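Local atomic coordinates of DUF1460 domain-containing protein (Legionella pneumophila subsp. pneumophila, PDB entry 2IM9), a protein that is of unknown function but belongs to the N-acetylmuramoyl-L-alanine amidase-like family and may act on amide bonds of peptidoglycan. Residues L74-R87 and R122-N134. Numbering follows the deposited sequence.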
loop_
_atom_site.group_PDB
_atom_site.type_symbol
_atom_site.label_atom_id
_atom_site.label_comp_id
_atom_site.label_asym_id
_atom_site.label_seq_id
_atom_site.Cartn_x
_atom_site.Cartn_y
_atom_site.Cartn_z
ATOM N N LEU A 74 -7.822 -8.656 0.388
ATOM C CA LEU A 74 -7.904 -9.170 -0.989
ATOM C C LEU A 74 -7.070 -10.416 -1.180
ATOM O O LEU A 74 -6.056 -10.622 -0.491
ATOM C CB LEU A 74 -7.427 -8.095 -1.987
ATOM C CG LEU A 74 -8.226 -6.782 -1.960
ATOM C CD1 LEU A 74 -7.757 -5.803 -3.063
ATOM C CD2 LEU A 74 -9.704 -7.090 -2.131
ATOM N N GLY A 75 -7.483 -11.228 -2.148
ATOM C CA GLY A 75 -6.714 -12.387 -2.577
ATOM C C GLY A 75 -6.672 -12.478 -4.097
ATOM O O GLY A 75 -6.652 -11.455 -4.804
ATOM N N GLU A 76 -6.626 -13.706 -4.609
ATOM C CA GLU A 76 -6.564 -13.930 -6.053
ATOM C C GLU A 76 -7.943 -14.234 -6.647
ATOM O O GLU A 76 -8.069 -14.413 -7.861
ATOM C CB GLU A 76 -5.566 -15.040 -6.391
ATOM C CG GLU A 76 -4.114 -14.549 -6.492
ATOM C CD GLU A 76 -3.583 -14.020 -5.165
ATOM O OE1 GLU A 76 -3.425 -14.828 -4.214
ATOM O OE2 GLU A 76 -3.346 -12.793 -5.075
ATOM N N GLY A 77 -8.969 -14.246 -5.799
ATOM C CA GLY A 77 -10.349 -14.350 -6.271
ATOM C C GLY A 77 -10.969 -15.725 -6.127
ATOM O O GLY A 77 -10.330 -16.681 -5.658
ATOM N N PRO A 78 -12.226 -15.857 -6.570
ATOM C CA PRO A 78 -12.896 -17.143 -6.513
ATOM C C PRO A 78 -12.066 -18.172 -7.269
ATOM O O PRO A 78 -11.414 -17.836 -8.268
ATOM C CB PRO A 78 -14.224 -16.874 -7.255
ATOM C CG PRO A 78 -14.469 -15.403 -7.075
ATOM C CD PRO A 78 -13.073 -14.796 -7.165
ATOM N N ASN A 79 -12.068 -19.408 -6.789
ATOM C CA ASN A 79 -11.373 -20.495 -7.443
ATOM C C ASN A 79 -9.852 -20.376 -7.435
ATOM O O ASN A 79 -9.179 -21.158 -8.102
ATOM C CB ASN A 79 -11.877 -20.666 -8.892
ATOM C CG ASN A 79 -13.395 -20.710 -8.976
ATOM O OD1 ASN A 79 -14.023 -21.586 -8.377
ATOM N ND2 ASN A 79 -13.993 -19.771 -9.725
ATOM N N ALA A 80 -9.308 -19.411 -6.687
ATOM C CA ALA A 80 -7.855 -19.253 -6.657
ATOM C C ALA A 80 -7.171 -20.441 -5.983
ATOM O O ALA A 80 -7.768 -21.112 -5.145
ATOM C CB ALA A 80 -7.475 -17.946 -5.958
ATOM N N ARG A 81 -5.916 -20.695 -6.336
ATOM C CA ARG A 81 -5.232 -21.885 -5.820
ATOM C C ARG A 81 -4.892 -21.724 -4.338
ATOM O O ARG A 81 -5.037 -22.674 -3.565
ATOM C CB ARG A 81 -3.962 -22.163 -6.639
ATOM C CG ARG A 81 -3.151 -23.414 -6.166
ATOM C CD ARG A 81 -3.990 -24.686 -6.139
ATOM N NE ARG A 81 -3.140 -25.874 -5.994
ATOM C CZ ARG A 81 -3.600 -27.117 -6.037
ATOM N NH1 ARG A 81 -4.901 -27.338 -6.227
ATOM N NH2 ARG A 81 -2.761 -28.134 -5.906
ATOM N N TYR A 82 -4.408 -20.538 -3.948
ATOM C CA TYR A 82 -3.889 -20.355 -2.575
ATOM C C TYR A 82 -4.716 -19.410 -1.721
ATOM O O TYR A 82 -4.834 -19.617 -0.514
ATOM C CB TYR A 82 -2.419 -19.880 -2.596
ATOM C CG TYR A 82 -1.571 -20.788 -3.446
ATOM C CD1 TYR A 82 -1.208 -22.058 -2.990
ATOM C CD2 TYR A 82 -1.150 -20.387 -4.718
ATOM C CE1 TYR A 82 -0.448 -22.934 -3.805
ATOM C CE2 TYR A 82 -0.377 -21.241 -5.534
ATOM C CZ TYR A 82 -0.043 -22.512 -5.062
ATOM O OH TYR A 82 0.691 -23.371 -5.846
ATOM N N ASP A 83 -5.260 -18.353 -2.325
ATOM C CA ASP A 83 -5.950 -17.326 -1.549
ATOM C C ASP A 83 -7.195 -16.870 -2.291
ATOM O O ASP A 83 -7.100 -16.107 -3.250
ATOM C CB ASP A 83 -5.020 -16.125 -1.281
ATOM C CG ASP A 83 -5.632 -15.106 -0.326
ATOM O OD1 ASP A 83 -6.869 -15.182 -0.030
ATOM O OD2 ASP A 83 -4.871 -14.237 0.161
ATOM N N GLN A 84 -8.351 -17.355 -1.835
ATOM C CA GLN A 84 -9.635 -17.161 -2.544
ATOM C C GLN A 84 -10.440 -15.976 -2.016
ATOM O O GLN A 84 -11.658 -15.862 -2.264
ATOM C CB GLN A 84 -10.459 -18.462 -2.484
ATOM C CG GLN A 84 -9.708 -19.677 -3.101
ATOM C CD GLN A 84 -10.546 -20.958 -3.106
ATOM O OE1 GLN A 84 -11.476 -21.122 -2.303
ATOM N NE2 GLN A 84 -10.207 -21.870 -4.007
ATOM N N PHE A 85 -9.764 -15.077 -1.298
ATOM C CA PHE A 85 -10.378 -13.788 -0.983
ATOM C C PHE A 85 -10.582 -12.981 -2.284
ATOM O O PHE A 85 -9.916 -13.256 -3.305
ATOM C CB PHE A 85 -9.512 -13.018 0.017
ATOM C CG PHE A 85 -9.948 -13.175 1.451
ATOM C CD1 PHE A 85 -10.174 -14.449 1.997
ATOM C CD2 PHE A 85 -10.179 -12.055 2.243
ATOM C CE1 PHE A 85 -10.591 -14.604 3.312
ATOM C CE2 PHE A 85 -10.594 -12.201 3.586
ATOM C CZ PHE A 85 -10.788 -13.491 4.112
ATOM N N PRO A 86 -11.509 -12.008 -2.261
ATOM C CA PRO A 86 -11.901 -11.322 -3.494
ATOM C C PRO A 86 -10.741 -10.540 -4.110
ATOM O O PRO A 86 -9.817 -10.117 -3.407
ATOM C CB PRO A 86 -12.992 -10.340 -3.054
ATOM C CG PRO A 86 -13.001 -10.347 -1.567
ATOM C CD PRO A 86 -12.225 -11.515 -1.065
ATOM N N ARG A 87 -10.819 -10.328 -5.419
ATOM C CA ARG A 87 -9.816 -9.545 -6.134
ATOM C C ARG A 87 -9.906 -8.044 -5.871
ATOM O O ARG A 87 -8.905 -7.311 -5.988
ATOM C CB ARG A 87 -9.957 -9.831 -7.629
ATOM C CG ARG A 87 -9.439 -11.229 -7.923
ATOM C CD ARG A 87 -9.873 -11.707 -9.287
ATOM N NE ARG A 87 -11.304 -11.978 -9.307
ATOM C CZ ARG A 87 -11.942 -12.438 -10.368
ATOM N NH1 ARG A 87 -11.247 -12.659 -11.486
ATOM N NH2 ARG A 87 -13.251 -12.678 -10.292
ATOM N N ARG A 122 -1.375 -4.518 -8.425
ATOM C CA ARG A 122 -1.295 -5.526 -7.362
ATOM C C ARG A 122 -0.309 -6.631 -7.661
ATOM O O ARG A 122 0.242 -7.218 -6.729
ATOM C CB ARG A 122 -2.657 -6.179 -7.110
ATOM C CG ARG A 122 -3.652 -5.300 -6.394
ATOM C CD ARG A 122 -4.875 -6.175 -6.022
ATOM N NE ARG A 122 -4.543 -7.101 -4.937
ATOM C CZ ARG A 122 -4.966 -8.361 -4.865
ATOM N NH1 ARG A 122 -5.739 -8.866 -5.836
ATOM N NH2 ARG A 122 -4.607 -9.122 -3.826
ATOM N N TYR A 123 -0.097 -6.912 -8.952
ATOM C CA TYR A 123 0.722 -8.045 -9.393
ATOM C C TYR A 123 1.812 -7.604 -10.348
ATOM O O TYR A 123 1.589 -6.766 -11.205
ATOM C CB TYR A 123 -0.128 -9.091 -10.114
ATOM C CG TYR A 123 -1.221 -9.668 -9.250
ATOM C CD1 TYR A 123 -0.975 -10.760 -8.414
ATOM C CD2 TYR A 123 -2.496 -9.122 -9.272
ATOM C CE1 TYR A 123 -1.989 -11.288 -7.601
ATOM C CE2 TYR A 123 -3.512 -9.627 -8.476
ATOM C CZ TYR A 123 -3.249 -10.698 -7.639
ATOM O OH TYR A 123 -4.271 -11.191 -6.873
ATOM N N LYS A 124 2.979 -8.213 -10.220
ATOM C CA LYS A 124 4.062 -8.009 -11.184
ATOM C C LYS A 124 3.599 -8.338 -12.613
ATOM O O LYS A 124 3.138 -9.453 -12.884
ATOM C CB LYS A 124 5.261 -8.872 -10.789
ATOM C CG LYS A 124 6.490 -8.647 -11.630
ATOM C CD LYS A 124 7.532 -9.715 -11.378
ATOM C CE LYS A 124 8.674 -9.610 -12.392
ATOM N NZ LYS A 124 9.771 -10.584 -12.058
ATOM N N ASN A 125 3.726 -7.354 -13.515
ATOM C CA ASN A 125 3.262 -7.450 -14.916
ATOM C C ASN A 125 1.802 -7.840 -15.114
ATOM O O ASN A 125 1.413 -8.335 -16.196
ATOM C CB ASN A 125 4.168 -8.375 -15.741
ATOM C CG ASN A 125 5.628 -7.976 -15.663
ATOM O OD1 ASN A 125 5.970 -6.799 -15.820
ATOM N ND2 ASN A 125 6.496 -8.955 -15.389
ATOM N N GLY A 126 0.983 -7.605 -14.086
ATOM C CA GLY A 126 -0.440 -7.928 -14.147
ATOM C C GLY A 126 -0.752 -9.410 -14.290
ATOM O O GLY A 126 -1.855 -9.786 -14.695
ATOM N N LYS A 127 0.213 -10.260 -13.955
ATOM C CA LYS A 127 0.003 -11.707 -14.055
ATOM C C LYS A 127 -0.448 -12.232 -12.693
ATOM O O LYS A 127 0.327 -12.254 -11.733
ATOM C CB LYS A 127 1.280 -12.395 -14.538
ATOM C CG LYS A 127 1.740 -11.918 -15.929
ATOM C CD LYS A 127 2.998 -12.656 -16.378
ATOM C CE LYS A 127 3.297 -12.415 -17.866
ATOM N NZ LYS A 127 4.293 -11.322 -18.130
ATOM N N ARG A 128 -1.714 -12.626 -12.608
ATOM C CA ARG A 128 -2.329 -12.967 -11.321
ATOM C C ARG A 128 -1.852 -14.293 -10.742
ATOM O O ARG A 128 -2.096 -15.374 -11.304
ATOM C CB ARG A 128 -3.856 -12.989 -11.458
ATOM C CG ARG A 128 -4.593 -13.363 -10.159
ATOM C CD ARG A 128 -6.035 -13.848 -10.434
ATOM N NE ARG A 128 -6.719 -13.016 -11.424
ATOM C CZ ARG A 128 -7.004 -11.724 -11.267
ATOM N NH1 ARG A 128 -7.630 -11.065 -12.235
ATOM N NH2 ARG A 128 -6.659 -11.086 -10.151
ATOM N N SER A 129 -1.171 -14.208 -9.603
ATOM C CA SER A 129 -0.770 -15.404 -8.855
ATOM C C SER A 129 -0.307 -14.967 -7.487
ATOM O O SER A 129 0.099 -13.807 -7.307
ATOM C CB SER A 129 0.356 -16.164 -9.583
ATOM O OG SER A 129 1.584 -15.455 -9.471
ATOM N N TYR A 130 -0.368 -15.884 -6.517
ATOM C CA TYR A 130 0.140 -15.574 -5.183
ATOM C C TYR A 130 1.586 -15.055 -5.230
ATOM O O TYR A 130 1.891 -14.020 -4.637
ATOM C CB TYR A 130 0.013 -16.762 -4.220
ATOM C CG TYR A 130 0.279 -16.323 -2.789
ATOM C CD1 TYR A 130 -0.765 -15.935 -1.960
ATOM C CD2 TYR A 130 1.581 -16.228 -2.299
ATOM C CE1 TYR A 130 -0.529 -15.514 -0.658
ATOM C CE2 TYR A 130 1.841 -15.790 -0.989
ATOM C CZ TYR A 130 0.782 -15.432 -0.181
ATOM O OH TYR A 130 1.013 -14.980 1.103
ATOM N N ILE A 131 2.472 -15.749 -5.944
ATOM C CA ILE A 131 3.884 -15.370 -5.887
ATOM C C ILE A 131 4.148 -14.071 -6.627
ATOM O O ILE A 131 5.118 -13.399 -6.317
ATOM C CB ILE A 131 4.847 -16.463 -6.401
ATOM C CG1 ILE A 131 4.688 -16.656 -7.908
ATOM C CG2 ILE A 131 4.666 -17.762 -5.599
ATOM C CD1 ILE A 131 5.833 -17.420 -8.533
ATOM N N ASN A 132 3.304 -13.736 -7.611
ATOM C CA ASN A 132 3.447 -12.475 -8.346
ATOM C C ASN A 132 2.831 -11.285 -7.605
ATOM O O ASN A 132 3.045 -10.132 -7.973
ATOM C CB ASN A 132 2.821 -12.577 -9.742
ATOM C CG ASN A 132 3.702 -13.285 -10.747
ATOM O OD1 ASN A 132 4.885 -13.538 -10.505
ATOM N ND2 ASN A 132 3.121 -13.614 -11.898
ATOM N N ARG A 133 2.025 -11.539 -6.586
ATOM C CA ARG A 133 1.440 -10.429 -5.842
ATOM C C ARG A 133 2.557 -9.551 -5.282
ATOM O O ARG A 133 3.598 -10.046 -4.851
ATOM C CB ARG A 133 0.542 -10.939 -4.711
ATOM C CG ARG A 133 -0.545 -9.897 -4.330
ATOM C CD ARG A 133 -1.180 -10.183 -2.973
ATOM N NE ARG A 133 -1.950 -11.431 -2.945
ATOM C CZ ARG A 133 -2.461 -11.975 -1.840
ATOM N NH1 ARG A 133 -2.292 -11.362 -0.658
ATOM N NH2 ARG A 133 -3.146 -13.123 -1.907
ATOM N N ASN A 134 2.351 -8.236 -5.309
ATOM C CA ASN A 134 3.355 -7.314 -4.776
ATOM C C ASN A 134 3.323 -7.262 -3.249
ATOM O O ASN A 134 2.978 -6.240 -2.662
ATOM C CB ASN A 134 3.152 -5.932 -5.380
ATOM C CG ASN A 134 3.589 -5.867 -6.809
ATOM O OD1 ASN A 134 4.570 -6.509 -7.193
ATOM N ND2 ASN A 134 2.878 -5.061 -7.624
#
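Glu-76 reaches Arg-133 by a folded side chain: CG lies beside the backbone N (chi1 -84°) and the chain bends at chi2 (64°). Arg-133 comes to meet it with a bend at chi3, -66°. The pairing is a side-on salt bridge with two hydrogen bonds and uses both syn lone pairs of the carboxylate. Arg-133 NH2 donates to Glu-76 OE1 at 2.9 Å, and Arg-133 NE donates to Glu-76 OE2. The hydroxyl OH of Tyr-123 donates to the anti lone pair of Glu-76 OE2 at 2.6 Å, with ring and carboxylate nearly perpendicular. Three bonds thus fix the rotation of this buried carboxylate. Arg-133 NH2 also bridges to Asp-83 OD2 at 2.9 Å, from above that carboxylate plane; Arg-189 is a further partner of Asp-83.

Arg-122 grips Gly-75 O end-on, through NH1 at 2.9 Å and NH2 at 3.3 Å. Leu-74 CB lies over one face of its guanidinium. Arg-87 CD sits over one face of the Arg-128 guanidinium, while Arg-87 itself pairs with Glu-31. Tyr-82 CD2 packs on Tyr-130 CB at 3.8 Å, and both tyrosines touch Leu-205 of helix 195-209. Glu-76, Asp-83 and Arg-133 form a salt-bridge network that ties two irregular loops together, one before helix 95-107 and one after helix 111-122.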